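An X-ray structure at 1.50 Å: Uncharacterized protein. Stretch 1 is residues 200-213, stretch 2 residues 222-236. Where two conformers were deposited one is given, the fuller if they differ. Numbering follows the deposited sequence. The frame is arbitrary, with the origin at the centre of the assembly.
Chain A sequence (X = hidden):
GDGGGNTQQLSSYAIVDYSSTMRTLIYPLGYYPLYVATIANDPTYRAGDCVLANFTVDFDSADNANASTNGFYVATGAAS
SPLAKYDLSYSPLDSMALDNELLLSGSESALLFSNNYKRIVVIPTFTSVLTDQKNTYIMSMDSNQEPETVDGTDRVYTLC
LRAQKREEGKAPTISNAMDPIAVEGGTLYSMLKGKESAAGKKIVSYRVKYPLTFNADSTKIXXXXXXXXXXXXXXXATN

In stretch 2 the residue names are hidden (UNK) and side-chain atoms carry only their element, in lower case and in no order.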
# COMPACT_ATOMS: atom_id res chain seq x y z
N GLY A 200 13.79 -2.80 21.77
CA GLY A 200 13.92 -4.25 21.91
C GLY A 200 12.86 -5.04 21.19
O GLY A 200 12.56 -6.18 21.57
N LYS A 201 12.30 -4.47 20.09
CA LYS A 201 11.23 -5.13 19.35
C LYS A 201 11.70 -5.63 18.00
O LYS A 201 12.64 -5.07 17.43
CB LYS A 201 10.00 -4.20 19.19
CG LYS A 201 9.47 -3.63 20.50
CD LYS A 201 8.94 -4.69 21.51
CE LYS A 201 8.83 -4.08 22.90
NZ LYS A 201 8.52 -5.11 23.93
N LYS A 202 11.02 -6.66 17.47
CA LYS A 202 11.36 -7.32 16.20
C LYS A 202 10.37 -6.97 15.08
O LYS A 202 10.53 -7.42 13.94
CB LYS A 202 11.36 -8.87 16.37
CG LYS A 202 12.10 -9.46 17.55
CD LYS A 202 12.04 -11.01 17.48
CE LYS A 202 10.67 -11.65 17.65
NZ LYS A 202 10.54 -12.41 18.91
N ILE A 203 9.31 -6.25 15.43
CA ILE A 203 8.26 -5.87 14.48
C ILE A 203 7.88 -4.42 14.69
O ILE A 203 8.23 -3.81 15.71
CB ILE A 203 6.99 -6.79 14.63
CG1 ILE A 203 6.32 -6.59 16.02
CG2 ILE A 203 7.29 -8.28 14.33
CD1 ILE A 203 4.81 -6.91 16.08
N VAL A 204 7.13 -3.90 13.72
CA VAL A 204 6.50 -2.58 13.80
C VAL A 204 5.02 -2.80 13.61
O VAL A 204 4.63 -3.58 12.74
CB VAL A 204 7.07 -1.60 12.75
CG1 VAL A 204 6.20 -0.33 12.64
CG2 VAL A 204 8.51 -1.23 13.09
N SER A 205 4.21 -2.11 14.41
CA SER A 205 2.75 -2.13 14.31
C SER A 205 2.27 -0.74 14.00
O SER A 205 2.72 0.22 14.64
CB SER A 205 2.12 -2.60 15.62
OG SER A 205 2.46 -3.94 15.93
N TYR A 206 1.36 -0.61 13.04
CA TYR A 206 0.82 0.71 12.74
C TYR A 206 -0.63 0.61 12.29
O TYR A 206 -1.13 -0.48 11.97
CB TYR A 206 1.67 1.44 11.67
CG TYR A 206 1.45 0.91 10.27
CD1 TYR A 206 2.19 -0.17 9.78
CD2 TYR A 206 0.53 1.51 9.42
CE1 TYR A 206 1.97 -0.68 8.49
CE2 TYR A 206 0.35 1.06 8.10
CZ TYR A 206 1.03 -0.07 7.66
OH TYR A 206 0.76 -0.57 6.41
N ARG A 207 -1.31 1.74 12.28
CA ARG A 207 -2.65 1.81 11.75
C ARG A 207 -2.79 3.11 10.99
O ARG A 207 -1.96 4.01 11.16
CB ARG A 207 -3.71 1.68 12.84
CG ARG A 207 -3.59 2.83 13.82
CD ARG A 207 -4.59 2.65 14.91
NE ARG A 207 -4.54 3.76 15.85
CZ ARG A 207 -5.46 3.97 16.77
NH1 ARG A 207 -6.52 3.18 16.85
NH2 ARG A 207 -5.35 4.99 17.60
N VAL A 208 -3.85 3.23 10.18
CA VAL A 208 -4.09 4.44 9.39
C VAL A 208 -5.41 5.04 9.84
O VAL A 208 -6.43 4.36 9.79
CB VAL A 208 -4.10 4.14 7.88
CG1 VAL A 208 -4.38 5.42 7.07
CG2 VAL A 208 -2.76 3.55 7.43
N LYS A 209 -5.37 6.33 10.25
CA LYS A 209 -6.58 7.04 10.61
C LYS A 209 -7.06 7.86 9.41
O LYS A 209 -6.27 8.25 8.53
CB LYS A 209 -6.38 7.86 11.86
CG LYS A 209 -5.67 9.16 11.75
CD LYS A 209 -5.94 9.93 13.07
CE LYS A 209 -5.84 11.43 12.91
NZ LYS A 209 -4.94 12.05 13.91
N TYR A 210 -8.36 8.09 9.33
CA TYR A 210 -8.92 8.82 8.21
C TYR A 210 -10.17 9.58 8.66
O TYR A 210 -10.81 9.17 9.63
CB TYR A 210 -9.29 7.83 7.06
CG TYR A 210 -10.22 6.71 7.49
CD1 TYR A 210 -11.60 6.88 7.48
CD2 TYR A 210 -9.72 5.48 7.91
CE1 TYR A 210 -12.46 5.86 7.87
CE2 TYR A 210 -10.56 4.45 8.31
CZ TYR A 210 -11.94 4.64 8.28
OH TYR A 210 -12.80 3.63 8.66
N PRO A 211 -10.56 10.64 7.95
CA PRO A 211 -11.77 11.39 8.37
C PRO A 211 -13.04 10.58 8.13
O PRO A 211 -13.29 10.10 7.02
CB PRO A 211 -11.74 12.65 7.48
CG PRO A 211 -10.34 12.76 7.00
CD PRO A 211 -9.86 11.32 6.85
N LEU A 212 -13.89 10.52 9.16
CA LEU A 212 -15.14 9.76 9.11
C LEU A 212 -16.34 10.71 8.99
O LEU A 212 -17.30 10.40 8.28
CB LEU A 212 -15.24 8.94 10.39
CG LEU A 212 -16.27 7.86 10.46
CD1 LEU A 212 -16.01 6.74 9.35
CD2 LEU A 212 -16.21 7.19 11.84
N THR A 213 -16.32 11.83 9.72
CA THR A 213 -17.41 12.81 9.61
C THR A 213 -16.85 14.22 9.66
O THR A 213 -15.79 14.44 10.25
CB THR A 213 -18.48 12.68 10.73
OG1 THR A 213 -17.91 13.01 12.00
CG2 THR A 213 -19.17 11.31 10.76
N UNK A 222 -14.75 16.15 12.26
CA UNK A 222 -15.34 15.94 13.59
C UNK A 222 -14.93 14.60 14.20
O UNK A 222 -14.67 14.54 15.40
c UNK A 222 -16.86 16.03 13.50
N UNK A 223 -14.98 13.51 13.41
CA UNK A 223 -14.60 12.20 13.93
C UNK A 223 -13.70 11.48 12.93
O UNK A 223 -13.73 11.77 11.73
o UNK A 223 -16.48 10.93 13.07
c UNK A 223 -16.77 11.95 15.28
c UNK A 223 -15.81 11.30 14.28
N UNK A 224 -12.94 10.53 13.44
CA UNK A 224 -11.98 9.76 12.65
C UNK A 224 -12.25 8.28 12.75
O UNK A 224 -12.71 7.79 13.80
c UNK A 224 -10.48 12.42 14.12
c UNK A 224 -8.60 14.42 11.78
c UNK A 224 -9.45 12.14 12.16
c UNK A 224 -10.56 10.02 13.20
c UNK A 224 -10.16 11.47 13.19
n UNK A 224 -9.93 13.63 13.77
c UNK A 224 -8.86 11.72 10.95
c UNK A 224 -9.28 13.49 12.56
c UNK A 224 -8.06 13.98 10.59
c UNK A 224 -8.19 12.65 10.17
N UNK A 225 -11.93 7.59 11.67
CA UNK A 225 -11.97 6.14 11.61
C UNK A 225 -10.55 5.63 11.63
O UNK A 225 -9.60 6.38 11.35
N UNK A 226 -10.37 4.33 11.92
CA UNK A 226 -9.04 3.73 11.99
C UNK A 226 -9.06 2.39 11.31
O UNK A 226 -10.00 1.59 11.52
c UNK A 226 -8.59 3.55 13.47
o UNK A 226 -8.35 8.51 16.26
c UNK A 226 -7.24 6.75 15.06
c UNK A 226 -8.40 7.31 15.60
c UNK A 226 -9.65 5.41 14.83
c UNK A 226 -7.31 5.54 14.36
c UNK A 226 -9.61 6.64 15.48
c UNK A 226 -8.52 4.85 14.24
N UNK A 227 -8.01 2.12 10.57
CA UNK A 227 -7.85 0.80 9.96
C UNK A 227 -7.54 -0.23 11.03
O UNK A 227 -7.22 0.12 12.17
o UNK A 227 -5.40 0.85 9.66
c UNK A 227 -6.66 0.84 8.99
N UNK A 228 -7.55 -1.50 10.64
CA UNK A 228 -7.01 -2.55 11.48
C UNK A 228 -5.51 -2.31 11.63
O UNK A 228 -4.90 -1.58 10.83
n UNK A 228 -8.17 -7.73 8.97
c UNK A 228 -8.78 -5.85 10.47
c UNK A 228 -8.46 -6.27 9.05
c UNK A 228 -7.23 -3.92 10.84
c UNK A 228 -8.67 -4.35 10.74
N UNK A 229 -4.90 -2.95 12.63
CA UNK A 229 -3.47 -2.85 12.80
C UNK A 229 -2.76 -3.68 11.71
O UNK A 229 -3.17 -4.81 11.38
c UNK A 229 -1.55 -3.51 14.38
c UNK A 229 -3.09 -3.30 14.22
c UNK A 229 -3.65 -2.30 15.27
c UNK A 229 -3.75 -2.88 16.70
N UNK A 230 -1.71 -3.09 11.13
CA UNK A 230 -0.87 -3.74 10.14
C UNK A 230 0.51 -3.90 10.73
O UNK A 230 0.92 -3.08 11.55
o UNK A 230 -2.08 -2.50 8.42
c UNK A 230 -0.81 -2.91 8.87
N UNK A 231 1.21 -4.98 10.40
CA UNK A 231 2.53 -5.20 11.01
C UNK A 231 3.53 -5.63 9.99
O UNK A 231 3.18 -6.26 8.98
c UNK A 231 2.44 -6.30 12.08
c UNK A 231 1.54 -5.89 13.25
o UNK A 231 1.26 -8.16 13.98
n UNK A 231 1.40 -6.56 15.54
c UNK A 231 1.40 -6.97 14.29
N UNK A 232 4.80 -5.33 10.27
CA UNK A 232 5.88 -5.81 9.42
C UNK A 232 7.09 -6.12 10.26
O UNK A 232 7.30 -5.55 11.34
c UNK A 232 6.59 -3.44 8.66
c UNK A 232 6.22 -4.85 8.26
c UNK A 232 5.62 -2.44 8.69
c UNK A 232 7.91 -3.10 8.94
c UNK A 232 8.25 -1.80 9.27
c UNK A 232 7.29 -0.82 9.29
c UNK A 232 5.97 -1.13 9.02
N UNK A 233 7.91 -7.05 9.77
CA UNK A 233 9.12 -7.43 10.48
C UNK A 233 10.23 -6.41 10.21
O UNK A 233 10.34 -5.91 9.09
o UNK A 233 10.81 -9.17 10.62
c UNK A 233 9.56 -8.82 10.02
N UNK A 234 11.08 -6.17 11.22
CA UNK A 234 12.26 -5.30 11.07
C UNK A 234 13.55 -6.13 11.28
O UNK A 234 14.63 -5.57 11.44
c UNK A 234 11.91 -4.36 13.42
c UNK A 234 12.20 -4.03 11.93
c UNK A 234 12.18 -3.24 14.40
c UNK A 234 11.15 -3.06 11.35
N UNK A 235 13.41 -7.47 11.22
CA UNK A 235 14.57 -8.38 11.26
C UNK A 235 15.07 -8.53 9.83
O UNK A 235 14.27 -8.55 8.89
c UNK A 235 14.19 -9.74 11.86
o UNK A 235 14.43 -11.58 14.59
c UNK A 235 13.52 -11.09 13.88
c UNK A 235 13.73 -9.71 13.30
o UNK A 235 12.46 -11.70 13.61
N UNK A 236 16.38 -8.57 9.66
CA UNK A 236 16.97 -8.75 8.34
C UNK A 236 17.99 -9.87 8.42
O UNK A 236 18.34 -10.27 9.54
o UNK A 236 16.27 -4.33 7.68
c UNK A 236 16.74 -5.16 6.87
o UNK A 236 17.38 -4.83 5.85
c UNK A 236 17.54 -7.44 7.79
c UNK A 236 16.45 -6.63 7.10
O HOH W 1 10.28 -10.15 13.15
O HOH W 2 -11.71 1.20 9.45

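Position 222 carries one side-chain carbon and nothing beyond it, 3.5 Å from Thr 213 OG1 at its CB: Ala 222.

At position 223 one carbon bears an oxygen and a carbon, the fork of Thr 223. Its OG1 lies 2.7 Å from Thr 213 OG1, a hydrogen bond in which either could donate.

Position 224 has one carbon, then fused five- and six-membered rings of eight carbons and one nitrogen: Trp 224. Lys 209 CE sits 3.7 Å from the centroid of the six-membered ring, 13° off its normal; Lys 209 NZ, at 4.7 Å from that centroid and 5° off, makes a cation-pi contact.

Position 225 has no side-chain atoms, hence Gly 225. An ideal CB would fall 2.4 Å from Tyr 210 CZ, a clash; instead Gly 225 CA packs over the Tyr 210 ring.

Position 226 shows one carbon and a six-carbon ring bearing an oxygen: Tyr 226. Its CD2 lies 3.4 Å from Arg 207 CZ, over one face of the guanidinium.

Position 227 has one carbon and one oxygen, giving Ser 227. Its OG accepts from Val 208 N (2.9 Å).

Position 228, four carbons in a row ending in nitrogen, is Lys 228; its CB points away from stretch 1.

Position 229 has four carbons, forked at the first with one arm two long: Ile 229. Its CG2 is 4.0 Å from Ser 205 CB.

Position 230, one carbon and one oxygen, is Ser 230, with CB over the Tyr 206 ring, 3.6 Å from Tyr 206 CE1.

Position 231 has three carbons, the third carrying oxygen and nitrogen: Gln 231. Its NE2 donates to Ser 205 OG (2.9 Å).

Position 232, one carbon and a six-carbon ring, is Phe 232; Val 204 CB covers one face and Tyr 206 CD1 approaches the edge.

Position 233, one carbon and one oxygen, is Ser 233, whose OG donates to water 1, itself a donor to Lys 202 O.

Position 234 repeats the forked four-carbon pattern: Ile 234, its CG2 3.7 Å from Val 204 CG2.

Positions 235 and 236 each have three carbons, the third carrying two oxygens: Glu 235, whose OE1 accepts from water 1, and Glu 236, out of reach.

Antiparallel backbone pairing joins the stretches in two ladders offset by one residue. Between them Ser 227 bonds Val 208 through both OG and N. A bulge follows, where Leu 212 N and Thr 213 N share Thr 223 O.

Stretch 2, residues 222-236: ATWGYSKISQFSIEE
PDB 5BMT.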